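Side-chain contacts in Lmo0135 protein (Listeria monocytogenes EGD-e, PDB 5ISU), which is the substrate-binding protein CtaP of an ABC transporter and probably captures peptides for import: residues A[96-99]-A[100-104]; A[154-157]-A[158-162]; A[348-351]-A[352-355]; A[433-436]-A[437-441]; A[443-446]-A[447-451]. All coordinates share one frame; numbering follows the deposited sequence.

Contact 1: residues A[96-99]-A[100-104]; sequences VVFT and VNSIL
The carbonyl oxygen of T99 is gripped twice from the next turn of helix 93-104: S102 OG donates to it at 2.7 Å and I103 N to that same O of T99 at 3.0 Å. Both donors come from one face of the T99 carbonyl plane, but the hydroxyl arrives from well off the end of the carbonyl, with a C=O...OG angle of 117°. S102 can reach back this way because its OG sits between its own backbone N and carbonyl carbon (chi1 72°). The buried hydroxyl has a further partner in N34 ND2. T99 OG1 faces elsewhere and is bonded to D95 O one turn earlier and probably to I154 N.

Three further i to i+4 backbone bonds carry the helix past this point: V100 N to V96 O, N101 N to V97 O and S102 N to F98 O. Side chains pack alongside them. V97 CG1 lies 3.4 Å from N101 OD1, the two side chains running side by side in the same direction. Over one face of the F98 ring, toward its rim, stands S102 CB, 4.3 Å from F98 CZ. V96 and V100 meet strands 132-136 and 121-129 on the sheet side. A buried serine and threonine thus spend their hydroxyls on main-chain oxygens and loop groups, so burial probably costs these two hydroxyls little.

Contact 2: residues A[154-157]-A[158-162]; sequences IPKH and IFEGV. With EDO (1,2-ethanediol), chain B.
One face of the H157 imidazole is covered by the I158 side chain, whose CG1 lies 3.8 Å from the ring centroid in a CH-pi contact 23° off the normal. The two side chains run side by side, and CD1 of I158 comes to 3.3 Å from H157 NE2. H157 is turned onto its neighbour by its first torsion (chi1 74°), with CG set between backbone N and carbonyl carbon; NE2 is bonded to D87, and W85 meets the ring at about 60°. On the F159 ring, CG2 of I158 lies over one face toward the rim, so the isoleucine is wedged between two aromatic groups. At the edge of that ring, near its plane, is P155 O, and P155 CD approaches CE2 of F159 to 4.1 Å. P155 also presses its CG against CG1 of I158 at 3.5 Å.

Farther out, K156 NZ forms a salt bridge with E160 OE2 at 3.0 Å, reaching it from above the carboxylate plane. The same ammonium donates to O2 of an ethanediol, probably from the crystallisation liquor. Backbone bonds F159 N to P155 O and E160 N to K156 O close the turn. Helix 156-159 is thus a single short turn with P155 at its N-cap position and a lysine-glutamate i to i+4 pair across it, leaving through a type II beta turn from F159 to V162.

Contact 3: residues A[348-351]-A[352-355]; sequences NNSK and SQES
S350 OG accepts a weak bond from Q353 N at 3.4 Å, the serine N-cap of helix 351-365 where the chain comes out of strand 341-347 by way of a short loop. The bond is long but nearly straight, 168° at the hydrogen. With OG anti to the backbone N of S350 (chi1 176°), the hydroxyl swings forward over the start of the helix, where the amides of the first turn have no preceding turn to accept from them.

The close part of the contact gathers round this cap. OG of S350 also lies 3.7 Å from Q353 CG, so the buried glutamine covers the cap with the aliphatic part of its chain. Its amide goes on to the end of the strand, where OE1 accepts from L347 N; the same side chain therefore ties the strand end to the helix start. S352 CB stands 4.0 Å from S350 OG, while the main chain adds E354 N to S350 O at 3.1 Å, in the carbonyl plane.

The other side is loose and exposed. K351 curls outward, its chain bent at chi3, and touches the following segment mainly through CB and CG near S352 N, with S237 of a loop as an outside neighbour. E354 turns the end of its side chain away from the cap, and its OE2 has a weak bond to Y346 OH. One residue on from the cap, K351 O is by contrast firmly held, taking two bonds from S355, from N at 3.0 Å and from OG at 3.1 Å, the two donors standing on opposite faces of the carbonyl plane.

Contact 4: residues A[433-436]-A[437-441]; sequences WEKG and AVTAD
T439 carries OG1 anti to its own carbonyl carbon, beside the backbone N (chi1 -61°), and this turns the hydroxyl back onto K435 O, to which it donates at 2.8 Å. The nearest side-chain approach of K435 is CG, 4.1 Å from T439 OG1. The two side chains meet at a slant, and the bond that joins the residues runs from hydroxyl to main chain.

K435 O has a second donor, V438 N at 3.2 Å. The two reach it from opposite faces of its carbonyl plane and both stand well out of that plane, the amide by 65° and the hydroxyl by 41°. The pairing of V438 N with a residue three back, rather than four, marks the weakening of the helix here. One step earlier A437 N still bonds to W433 O at 3.2 Å, with a second, weak bond to E434 O. V438 lays its CG2 against this same oxygen of K435 at 3.5 Å, and A437 CB sits 3.5 Å from E434 O.

Beyond the segments, T439 also packs on E444 and I448 of helix 442-458, and K435 on I448, while W433 reaches I452. D441 then caps the start of the second helix with its side chain and forms a salt bridge with K443. The whole is an alpha-alpha hairpin: helix 427-438 frays into a short link, its last turn closed by a threonine hydroxyl, and helix 442-458 begins at an aspartate N-cap.

Contact 5: residues A[443-446]-A[447-451]; sequences KERQ and EIYEK
R445 NH2 donates to Y449 OH at 3.2 Å, one turn on along helix 442-458. The bond is bent, 138° at the hydrogen, and the hydroxyl lies 31° out of the guanidinium plane. Guanidinium and phenol planes stand almost perpendicular, 85° apart, with CG of R445 in plane at the edge of the ring, 3.8 Å from CE2 of Y449. The arginine reaches this far because its chain is extended from CG to NE, passing along the ring toward its hydroxyl end.

What positions the pair lies in the next shell. R445 NH1 forms a salt bridge with D405 and NE is bonded to G436 O, so the guanidinium is held from several directions; the nearby carboxylate probably balances its buried charge. Y449 packs on W433 and P406. Underneath, Y449 N is bonded to R445 O at 3.2 Å, and E447 N to K443 O.

I448 brings CG1 to 3.3 Å from E444 O and packs on L432. The arrangement is an i to i+4 arginine-tyrosine pair on the buried side of a helix, at the interface of two consecutive helices in an alpha-alpha hairpin.

Overall arrangement
The five contacts fall into two touching pairs and one separate helix start. Contacts 1 and 2, with centres 10 Å apart, meet where helix 93-104 packs on the short helix 156-159, F98 CZ coming within 3.6 Å of F159 C. The ethanediol, probably from the crystallisation liquor, bridges them: it accepts from K156 NZ and lies about 3 Å from the N101 side chain. Contacts 4 and 5, centres 9 Å apart, join consecutive helices, with Y449 OH 3.2 Å from G436 C. Contact 3 stands apart, its centre about 41 Å from that of contact 1 and on the opposite side of the chain's centre. The pairs themselves do not touch: nearest atoms of contacts 1 and 4 are about 16 Å apart.

Contact 1: residues A[96-99]-A[100-104]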
loop_
_atom_site.group_PDB
_atom_site.type_symbol
_atom_site.label_atom_id
_atom_site.label_comp_id
_atom_site.label_asym_id
_atom_site.label_seq_id
_atom_site.Cartn_x
_atom_site.Cartn_y
_atom_site.Cartn_z
ATOM N N VAL A 96 -21.719 2.806 11.079
ATOM C CA VAL A 96 -20.753 3.746 10.517
ATOM C C VAL A 96 -20.385 4.775 11.576
ATOM O O VAL A 96 -19.216 5.011 11.815
ATOM C CB VAL A 96 -21.301 4.450 9.259
ATOM C CG1 VAL A 96 -20.285 5.453 8.720
ATOM C CG2 VAL A 96 -21.665 3.414 8.189
ATOM N N VAL A 97 -21.394 5.360 12.221
ATOM C CA VAL A 97 -21.182 6.351 13.282
ATOM C C VAL A 97 -20.350 5.761 14.407
ATOM O O VAL A 97 -19.404 6.403 14.892
ATOM C CB VAL A 97 -22.515 6.854 13.874
ATOM C CG1 VAL A 97 -22.281 7.771 15.080
ATOM C CG2 VAL A 97 -23.334 7.580 12.819
ATOM N N PHE A 98 -20.721 4.554 14.832
ATOM C CA PHE A 98 -19.997 3.885 15.898
ATOM C C PHE A 98 -18.548 3.625 15.502
ATOM O O PHE A 98 -17.643 3.792 16.318
ATOM C CB PHE A 98 -20.672 2.561 16.310
ATOM C CG PHE A 98 -19.792 1.691 17.156
ATOM C CD1 PHE A 98 -19.675 1.921 18.514
ATOM C CD2 PHE A 98 -19.037 0.682 16.581
ATOM C CE1 PHE A 98 -18.841 1.146 19.292
ATOM C CE2 PHE A 98 -18.191 -0.099 17.346
ATOM C CZ PHE A 98 -18.092 0.133 18.707
ATOM N N THR A 99 -18.325 3.218 14.262
ATOM C CA THR A 99 -16.953 2.930 13.827
ATOM C C THR A 99 -16.062 4.180 13.887
ATOM O O THR A 99 -14.943 4.120 14.406
ATOM C CB THR A 99 -16.880 2.303 12.423
ATOM O OG1 THR A 99 -17.693 1.113 12.366
ATOM C CG2 THR A 99 -15.442 1.928 12.107
ATOM N N VAL A 100 -16.576 5.307 13.400
ATOM C CA VAL A 100 -15.813 6.555 13.408
ATOM C C VAL A 100 -15.527 7.006 14.838
ATOM O O VAL A 100 -14.407 7.421 15.136
ATOM C CB VAL A 100 -16.531 7.688 12.643
ATOM C CG1 VAL A 100 -15.815 9.040 12.832
ATOM C CG2 VAL A 100 -16.650 7.345 11.180
ATOM N N ASN A 101 -16.527 6.917 15.713
ATOM C CA ASN A 101 -16.340 7.303 17.128
ATOM C C ASN A 101 -15.352 6.365 17.817
ATOM O O ASN A 101 -14.590 6.804 18.687
ATOM C CB ASN A 101 -17.675 7.346 17.889
ATOM C CG ASN A 101 -18.601 8.465 17.405
ATOM O OD1 ASN A 101 -19.824 8.321 17.422
ATOM N ND2 ASN A 101 -18.025 9.570 16.965
ATOM N N SER A 102 -15.337 5.093 17.417
ATOM C CA SER A 102 -14.397 4.137 18.017
ATOM C C SER A 102 -12.953 4.418 17.527
ATOM O O SER A 102 -11.995 4.142 18.242
ATOM C CB SER A 102 -14.816 2.678 17.770
ATOM O OG SER A 102 -14.621 2.306 16.412
ATOM N N ILE A 103 -12.807 4.990 16.331
ATOM C CA ILE A 103 -11.472 5.370 15.807
ATOM C C ILE A 103 -11.018 6.691 16.443
ATOM O O ILE A 103 -9.826 6.876 16.748
ATOM C CB ILE A 103 -11.473 5.516 14.266
ATOM C CG1 ILE A 103 -11.643 4.147 13.599
ATOM C CG2 ILE A 103 -10.165 6.132 13.768
ATOM C CD1 ILE A 103 -11.768 4.206 12.089
ATOM N N LEU A 104 -11.962 7.617 16.609
ATOM C CA LEU A 104 -11.658 8.910 17.226
ATOM C C LEU A 104 -11.264 8.777 18.689
ATOM O O LEU A 104 -10.488 9.573 19.202
ATOM C CB LEU A 104 -12.855 9.870 17.109
ATOM C CG LEU A 104 -13.126 10.495 15.735
ATOM C CD1 LEU A 104 -14.428 11.280 15.761
ATOM C CD2 LEU A 104 -11.964 11.390 15.307
#

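Contact 2: residues A[154-157]-A[158-162]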
loop_
_atom_site.group_PDB
_atom_site.type_symbol
_atom_site.label_atom_id
_atom_site.label_comp_id
_atom_site.label_asym_id
_atom_site.label_seq_id
_atom_site.Cartn_x
_atom_site.Cartn_y
_atom_site.Cartn_z
ATOM N N ILE A 154 -17.339 -1.490 11.310
ATOM C CA ILE A 154 -17.371 -2.618 12.259
ATOM C C ILE A 154 -18.758 -2.633 12.926
ATOM O O ILE A 154 -19.491 -1.662 12.839
ATOM C CB ILE A 154 -16.181 -2.625 13.252
ATOM C CG1 ILE A 154 -16.160 -1.390 14.164
ATOM C CG2 ILE A 154 -14.879 -2.708 12.473
ATOM C CD1 ILE A 154 -15.048 -1.428 15.200
ATOM N N PRO A 155 -19.155 -3.765 13.513
ATOM C CA PRO A 155 -20.507 -3.808 14.081
ATOM C C PRO A 155 -20.637 -3.236 15.503
ATOM O O PRO A 155 -19.890 -3.614 16.403
ATOM C CB PRO A 155 -20.856 -5.288 14.034
ATOM C CG PRO A 155 -19.562 -6.006 13.997
ATOM C CD PRO A 155 -18.552 -5.103 13.385
ATOM N N LYS A 156 -21.602 -2.335 15.676
ATOM C CA LYS A 156 -21.869 -1.698 16.951
ATOM C C LYS A 156 -22.368 -2.738 17.974
ATOM O O LYS A 156 -21.845 -2.817 19.093
ATOM C CB LYS A 156 -22.888 -0.564 16.743
ATOM C CG LYS A 156 -23.333 0.215 17.985
ATOM C CD LYS A 156 -24.292 1.327 17.563
ATOM C CE LYS A 156 -24.929 2.066 18.738
ATOM N NZ LYS A 156 -23.945 2.813 19.570
ATOM N N HIS A 157 -23.316 -3.590 17.567
ATOM C CA HIS A 157 -23.858 -4.592 18.489
ATOM C C HIS A 157 -22.789 -5.546 19.079
ATOM O O HIS A 157 -23.003 -6.153 20.122
ATOM C CB HIS A 157 -25.005 -5.386 17.839
ATOM C CG HIS A 157 -24.556 -6.390 16.822
ATOM N ND1 HIS A 157 -24.273 -6.055 15.516
ATOM C CD2 HIS A 157 -24.364 -7.727 16.921
ATOM C CE1 HIS A 157 -23.897 -7.139 14.862
ATOM N NE2 HIS A 157 -23.959 -8.169 15.686
ATOM N N ILE A 158 -21.645 -5.649 18.410
ATOM C CA ILE A 158 -20.537 -6.498 18.861
ATOM C C ILE A 158 -19.533 -5.731 19.736
ATOM O O ILE A 158 -19.133 -6.217 20.786
ATOM C CB ILE A 158 -19.750 -7.082 17.654
ATOM C CG1 ILE A 158 -20.648 -7.951 16.752
ATOM C CG2 ILE A 158 -18.541 -7.897 18.107
ATOM C CD1 ILE A 158 -21.277 -9.152 17.422
ATOM N N PHE A 159 -19.108 -4.553 19.295
ATOM C CA PHE A 159 -18.063 -3.788 20.025
ATOM C C PHE A 159 -18.500 -2.641 20.954
ATOM O O PHE A 159 -17.665 -2.072 21.645
ATOM C CB PHE A 159 -17.006 -3.300 19.048
ATOM C CG PHE A 159 -16.272 -4.411 18.371
ATOM C CD1 PHE A 159 -15.244 -5.067 19.023
ATOM C CD2 PHE A 159 -16.600 -4.793 17.077
ATOM C CE1 PHE A 159 -14.549 -6.094 18.400
ATOM C CE2 PHE A 159 -15.917 -5.811 16.448
ATOM C CZ PHE A 159 -14.887 -6.468 17.107
ATOM N N GLU A 160 -19.784 -2.311 20.984
ATOM C CA GLU A 160 -20.288 -1.281 21.884
ATOM C C GLU A 160 -19.998 -1.687 23.347
ATOM O O GLU A 160 -20.335 -2.796 23.764
ATOM C CB GLU A 160 -21.790 -1.126 21.666
ATOM C CG GLU A 160 -22.475 -0.033 22.470
ATOM C CD GLU A 160 -23.967 0.021 22.184
ATOM O OE1 GLU A 160 -24.600 -1.059 22.128
ATOM O OE2 GLU A 160 -24.505 1.144 22.026
ATOM N N GLY A 161 -19.346 -0.801 24.102
ATOM C CA GLY A 161 -19.001 -1.070 25.502
ATOM C C GLY A 161 -17.731 -1.890 25.720
ATOM O O GLY A 161 -17.438 -2.295 26.851
ATOM N N VAL A 162 -16.994 -2.182 24.649
ATOM C CA VAL A 162 -15.723 -2.901 24.776
ATOM C C VAL A 162 -14.646 -1.845 25.007
ATOM O O VAL A 162 -14.489 -0.932 24.190
ATOM C CB VAL A 162 -15.395 -3.734 23.527
ATOM C CG1 VAL A 162 -13.978 -4.296 23.612
ATOM C CG2 VAL A 162 -16.415 -4.857 23.350
HETATM C C1 EDO B . -20.977 5.403 20.133
HETATM O O1 EDO B . -19.548 5.406 20.195
HETATM C C2 EDO B . -21.423 6.051 18.831
HETATM O O2 EDO B . -22.510 5.315 18.271
#

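Contact 3: residues A[348-351]-A[352-355]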
loop_
_atom_site.group_PDB
_atom_site.type_symbol
_atom_site.label_atom_id
_atom_site.label_comp_id
_atom_site.label_asym_id
_atom_site.label_seq_id
_atom_site.Cartn_x
_atom_site.Cartn_y
_atom_site.Cartn_z
ATOM N N ASN A 348 18.866 -7.953 3.651
ATOM C CA ASN A 348 19.751 -9.095 3.338
ATOM C C ASN A 348 19.029 -10.349 2.813
ATOM O O ASN A 348 19.672 -11.356 2.539
ATOM C CB ASN A 348 20.614 -9.478 4.558
ATOM C CG ASN A 348 19.802 -10.045 5.723
ATOM O OD1 ASN A 348 18.570 -10.111 5.685
ATOM N ND2 ASN A 348 20.501 -10.443 6.774
ATOM N N ASN A 349 17.704 -10.279 2.684
ATOM C CA ASN A 349 16.895 -11.402 2.216
ATOM C C ASN A 349 16.077 -11.057 0.961
ATOM O O ASN A 349 15.006 -11.621 0.746
ATOM C CB ASN A 349 15.945 -11.818 3.341
ATOM C CG ASN A 349 14.935 -10.737 3.684
ATOM O OD1 ASN A 349 15.017 -9.599 3.199
ATOM N ND2 ASN A 349 13.967 -11.086 4.515
ATOM N N SER A 350 16.565 -10.119 0.155
ATOM C CA SER A 350 15.860 -9.697 -1.061
ATOM C C SER A 350 16.820 -9.685 -2.223
ATOM O O SER A 350 17.701 -8.831 -2.298
ATOM C CB SER A 350 15.259 -8.304 -0.875
ATOM O OG SER A 350 14.655 -7.844 -2.074
ATOM N N LYS A 351 16.666 -10.649 -3.120
ATOM C CA LYS A 351 17.539 -10.733 -4.298
ATOM C C LYS A 351 17.442 -9.486 -5.164
ATOM O O LYS A 351 18.452 -9.045 -5.714
ATOM C CB LYS A 351 17.261 -12.012 -5.090
ATOM C CG LYS A 351 15.801 -12.215 -5.508
ATOM C CD LYS A 351 15.454 -13.697 -5.681
ATOM C CE LYS A 351 15.408 -14.414 -4.323
ATOM N NZ LYS A 351 15.100 -15.869 -4.402
ATOM N N SER A 352 16.246 -8.899 -5.240
ATOM C CA SER A 352 16.044 -7.676 -6.013
ATOM C C SER A 352 16.899 -6.555 -5.464
ATOM O O SER A 352 17.634 -5.906 -6.215
ATOM C CB SER A 352 14.587 -7.240 -5.986
ATOM O OG SER A 352 13.790 -8.167 -6.673
ATOM N N GLN A 353 16.813 -6.339 -4.149
ATOM C CA GLN A 353 17.593 -5.283 -3.517
ATOM C C GLN A 353 19.117 -5.524 -3.642
ATOM O O GLN A 353 19.869 -4.565 -3.800
ATOM C CB GLN A 353 17.131 -5.001 -2.073
ATOM C CG GLN A 353 15.760 -4.309 -2.013
ATOM C CD GLN A 353 15.380 -3.765 -0.619
ATOM O OE1 GLN A 353 16.188 -3.743 0.311
ATOM N NE2 GLN A 353 14.139 -3.306 -0.488
ATOM N N GLU A 354 19.579 -6.776 -3.646
ATOM C CA GLU A 354 21.034 -6.986 -3.819
ATOM C C GLU A 354 21.482 -6.649 -5.247
ATOM O O GLU A 354 22.517 -6.011 -5.432
ATOM C CB GLU A 354 21.521 -8.385 -3.387
ATOM C CG GLU A 354 23.042 -8.546 -3.561
ATOM C CD GLU A 354 23.693 -9.488 -2.565
ATOM O OE1 GLU A 354 24.580 -10.288 -2.960
ATOM O OE2 GLU A 354 23.328 -9.421 -1.378
ATOM N N SER A 355 20.693 -7.053 -6.241
ATOM C CA SER A 355 20.996 -6.754 -7.638
ATOM C C SER A 355 20.995 -5.250 -7.902
ATOM O O SER A 355 21.805 -4.740 -8.679
ATOM C CB SER A 355 19.980 -7.435 -8.550
ATOM O OG SER A 355 20.053 -8.842 -8.412
#

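Contact 4: residues A[433-436]-A[437-441]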
loop_
_atom_site.group_PDB
_atom_site.type_symbol
_atom_site.label_atom_id
_atom_site.label_comp_id
_atom_site.label_asym_id
_atom_site.label_seq_id
_atom_site.Cartn_x
_atom_site.Cartn_y
_atom_site.Cartn_z
ATOM N N TRP A 433 2.927 21.451 0.963
ATOM C CA TRP A 433 2.244 20.248 1.439
ATOM C C TRP A 433 1.005 20.650 2.214
ATOM O O TRP A 433 -0.086 20.186 1.901
ATOM C CB TRP A 433 3.126 19.370 2.332
ATOM C CG TRP A 433 4.162 18.489 1.624
ATOM C CD1 TRP A 433 5.525 18.648 1.630
ATOM C CD2 TRP A 433 3.910 17.298 0.862
ATOM N NE1 TRP A 433 6.121 17.636 0.929
ATOM C CE2 TRP A 433 5.157 16.796 0.445
ATOM C CE3 TRP A 433 2.752 16.597 0.508
ATOM C CZ2 TRP A 433 5.278 15.629 -0.341
ATOM C CZ3 TRP A 433 2.875 15.449 -0.266
ATOM C CH2 TRP A 433 4.129 14.976 -0.675
ATOM N N GLU A 434 1.169 21.539 3.199
ATOM C CA GLU A 434 0.028 21.993 4.018
ATOM C C GLU A 434 -1.025 22.758 3.223
ATOM O O GLU A 434 -2.215 22.593 3.455
ATOM C CB GLU A 434 0.484 22.776 5.245
ATOM C CG GLU A 434 1.180 21.871 6.262
ATOM C CD GLU A 434 1.262 22.480 7.658
ATOM O OE1 GLU A 434 1.187 23.728 7.789
ATOM O OE2 GLU A 434 1.399 21.702 8.633
ATOM N N LYS A 435 -0.574 23.546 2.260
ATOM C CA LYS A 435 -1.472 24.288 1.388
ATOM C C LYS A 435 -2.313 23.315 0.542
ATOM O O LYS A 435 -3.499 23.527 0.349
ATOM C CB LYS A 435 -0.658 25.228 0.492
ATOM C CG LYS A 435 -1.441 26.201 -0.386
ATOM C CD LYS A 435 -0.453 26.989 -1.254
ATOM C CE LYS A 435 -1.109 27.813 -2.358
ATOM N NZ LYS A 435 -1.918 28.942 -1.843
ATOM N N GLY A 436 -1.701 22.235 0.066
ATOM C CA GLY A 436 -2.409 21.257 -0.754
ATOM C C GLY A 436 -3.506 20.541 0.005
ATOM O O GLY A 436 -4.556 20.219 -0.556
ATOM N N ALA A 437 -3.251 20.307 1.290
ATOM C CA ALA A 437 -4.209 19.652 2.168
ATOM C C ALA A 437 -5.485 20.456 2.374
ATOM O O ALA A 437 -6.532 19.853 2.626
ATOM C CB ALA A 437 -3.574 19.353 3.525
ATOM N N VAL A 438 -5.413 21.796 2.277
ATOM C CA VAL A 438 -6.594 22.665 2.524
ATOM C C VAL A 438 -7.214 23.328 1.279
ATOM O O VAL A 438 -8.144 24.121 1.417
ATOM C CB VAL A 438 -6.293 23.756 3.597
ATOM C CG1 VAL A 438 -5.762 23.111 4.874
ATOM C CG2 VAL A 438 -5.293 24.791 3.098
ATOM N N THR A 439 -6.746 22.960 0.082
ATOM C CA THR A 439 -7.233 23.563 -1.172
ATOM C C THR A 439 -8.283 22.696 -1.861
ATOM O O THR A 439 -7.971 21.613 -2.361
ATOM C CB THR A 439 -6.061 23.824 -2.146
ATOM O OG1 THR A 439 -5.139 24.748 -1.550
ATOM C CG2 THR A 439 -6.561 24.409 -3.466
ATOM N N ALA A 440 -9.507 23.208 -1.952
ATOM C CA ALA A 440 -10.624 22.456 -2.543
ATOM C C ALA A 440 -10.691 22.450 -4.068
ATOM O O ALA A 440 -11.035 21.432 -4.651
ATOM C CB ALA A 440 -11.941 22.974 -1.987
ATOM N N ASP A 441 -10.400 23.582 -4.708
ATOM C CA ASP A 441 -10.476 23.677 -6.177
ATOM C C ASP A 441 -9.520 22.666 -6.805
ATOM O O ASP A 441 -8.334 22.639 -6.477
ATOM C CB ASP A 441 -10.170 25.106 -6.662
ATOM C CG ASP A 441 -10.524 25.330 -8.138
ATOM O OD1 ASP A 441 -10.721 24.350 -8.896
ATOM O OD2 ASP A 441 -10.604 26.510 -8.542
#

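Contact 5: residues A[443-446]-A[447-451]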
loop_
_atom_site.group_PDB
_atom_site.type_symbol
_atom_site.label_atom_id
_atom_site.label_comp_id
_atom_site.label_asym_id
_atom_site.label_seq_id
_atom_site.Cartn_x
_atom_site.Cartn_y
_atom_site.Cartn_z
ATOM N N LYS A 443 -8.221 22.226 -9.975
ATOM C CA LYS A 443 -7.090 22.753 -10.758
ATOM C C LYS A 443 -6.024 23.453 -9.898
ATOM O O LYS A 443 -4.830 23.265 -10.142
ATOM C CB LYS A 443 -7.549 23.636 -11.932
ATOM C CG LYS A 443 -8.544 24.736 -11.595
ATOM C CD LYS A 443 -8.991 25.479 -12.853
ATOM C CE LYS A 443 -10.329 26.187 -12.646
ATOM N NZ LYS A 443 -10.337 27.127 -11.493
ATOM N N GLU A 444 -6.436 24.222 -8.890
ATOM C CA GLU A 444 -5.458 24.860 -7.982
ATOM C C GLU A 444 -4.714 23.804 -7.142
ATOM O O GLU A 444 -3.550 23.976 -6.785
ATOM C CB GLU A 444 -6.126 25.855 -7.040
ATOM C CG GLU A 444 -6.691 27.102 -7.714
ATOM C CD GLU A 444 -7.315 28.081 -6.714
ATOM O OE1 GLU A 444 -7.441 27.726 -5.512
ATOM O OE2 GLU A 444 -7.684 29.208 -7.128
ATOM N N ARG A 445 -5.395 22.703 -6.844
ATOM C CA ARG A 445 -4.810 21.652 -6.054
ATOM C C ARG A 445 -3.849 20.852 -6.966
ATOM O O ARG A 445 -2.786 20.411 -6.525
ATOM C CB ARG A 445 -5.912 20.783 -5.423
ATOM C CG ARG A 445 -5.422 20.023 -4.212
ATOM C CD ARG A 445 -6.367 18.963 -3.664
ATOM N NE ARG A 445 -5.670 18.323 -2.541
ATOM C CZ ARG A 445 -5.831 17.069 -2.125
ATOM N NH1 ARG A 445 -6.670 16.233 -2.742
ATOM N NH2 ARG A 445 -5.096 16.638 -1.100
ATOM N N GLN A 446 -4.208 20.710 -8.246
ATOM C CA GLN A 446 -3.339 20.028 -9.204
ATOM C C GLN A 446 -1.999 20.769 -9.319
ATOM O O GLN A 446 -0.945 20.141 -9.245
ATOM C CB GLN A 446 -3.994 19.896 -10.595
ATOM C CG GLN A 446 -3.163 19.079 -11.596
ATOM C CD GLN A 446 -3.797 18.969 -12.985
ATOM O OE1 GLN A 446 -3.095 18.985 -14.003
ATOM N NE2 GLN A 446 -5.119 18.890 -13.035
ATOM N N GLU A 447 -2.048 22.090 -9.469
ATOM C CA GLU A 447 -0.826 22.905 -9.583
ATOM C C GLU A 447 0.110 22.768 -8.379
ATOM O O GLU A 447 1.319 22.729 -8.545
ATOM C CB GLU A 447 -1.154 24.388 -9.827
ATOM C CG GLU A 447 -1.763 24.651 -11.194
ATOM C CD GLU A 447 -2.017 26.127 -11.495
ATOM O OE1 GLU A 447 -1.763 27.009 -10.635
ATOM O OE2 GLU A 447 -2.476 26.410 -12.622
ATOM N N ILE A 448 -0.460 22.661 -7.180
ATOM C CA ILE A 448 0.332 22.526 -5.955
ATOM C C ILE A 448 1.094 21.199 -5.927
ATOM O O ILE A 448 2.300 21.182 -5.665
ATOM C CB ILE A 448 -0.545 22.673 -4.684
ATOM C CG1 ILE A 448 -1.074 24.105 -4.596
ATOM C CG2 ILE A 448 0.267 22.359 -3.425
ATOM C CD1 ILE A 448 -2.219 24.292 -3.621
ATOM N N TYR A 449 0.411 20.092 -6.185
ATOM C CA TYR A 449 1.113 18.810 -6.173
ATOM C C TYR A 449 2.078 18.658 -7.366
ATOM O O TYR A 449 3.054 17.912 -7.274
ATOM C CB TYR A 449 0.160 17.633 -5.991
ATOM C CG TYR A 449 -0.445 17.645 -4.598
ATOM C CD1 TYR A 449 0.294 17.232 -3.492
ATOM C CD2 TYR A 449 -1.736 18.096 -4.387
ATOM C CE1 TYR A 449 -0.242 17.279 -2.215
ATOM C CE2 TYR A 449 -2.282 18.141 -3.120
ATOM C CZ TYR A 449 -1.540 17.732 -2.038
ATOM O OH TYR A 449 -2.127 17.755 -0.788
ATOM N N GLU A 450 1.838 19.385 -8.454
ATOM C CA GLU A 450 2.802 19.382 -9.575
ATOM C C GLU A 450 4.099 20.060 -9.142
ATOM O O GLU A 450 5.189 19.535 -9.420
ATOM C CB GLU A 450 2.232 20.005 -10.839
ATOM C CG GLU A 450 1.222 19.083 -11.501
ATOM C CD GLU A 450 0.640 19.629 -12.791
ATOM O OE1 GLU A 450 0.719 20.858 -13.041
ATOM O OE2 GLU A 450 0.086 18.814 -13.560
ATOM N N LYS A 451 3.992 21.171 -8.413
ATOM C CA LYS A 451 5.190 21.840 -7.936
ATOM C C LYS A 451 5.936 20.966 -6.965
ATOM O O LYS A 451 7.155 20.932 -6.997
ATOM C CB LYS A 451 4.927 23.230 -7.312
ATOM C CG LYS A 451 4.647 24.313 -8.345
ATOM C CD LYS A 451 5.091 25.711 -7.885
ATOM C CE LYS A 451 4.258 26.304 -6.757
ATOM N NZ LYS A 451 2.899 26.719 -7.209
#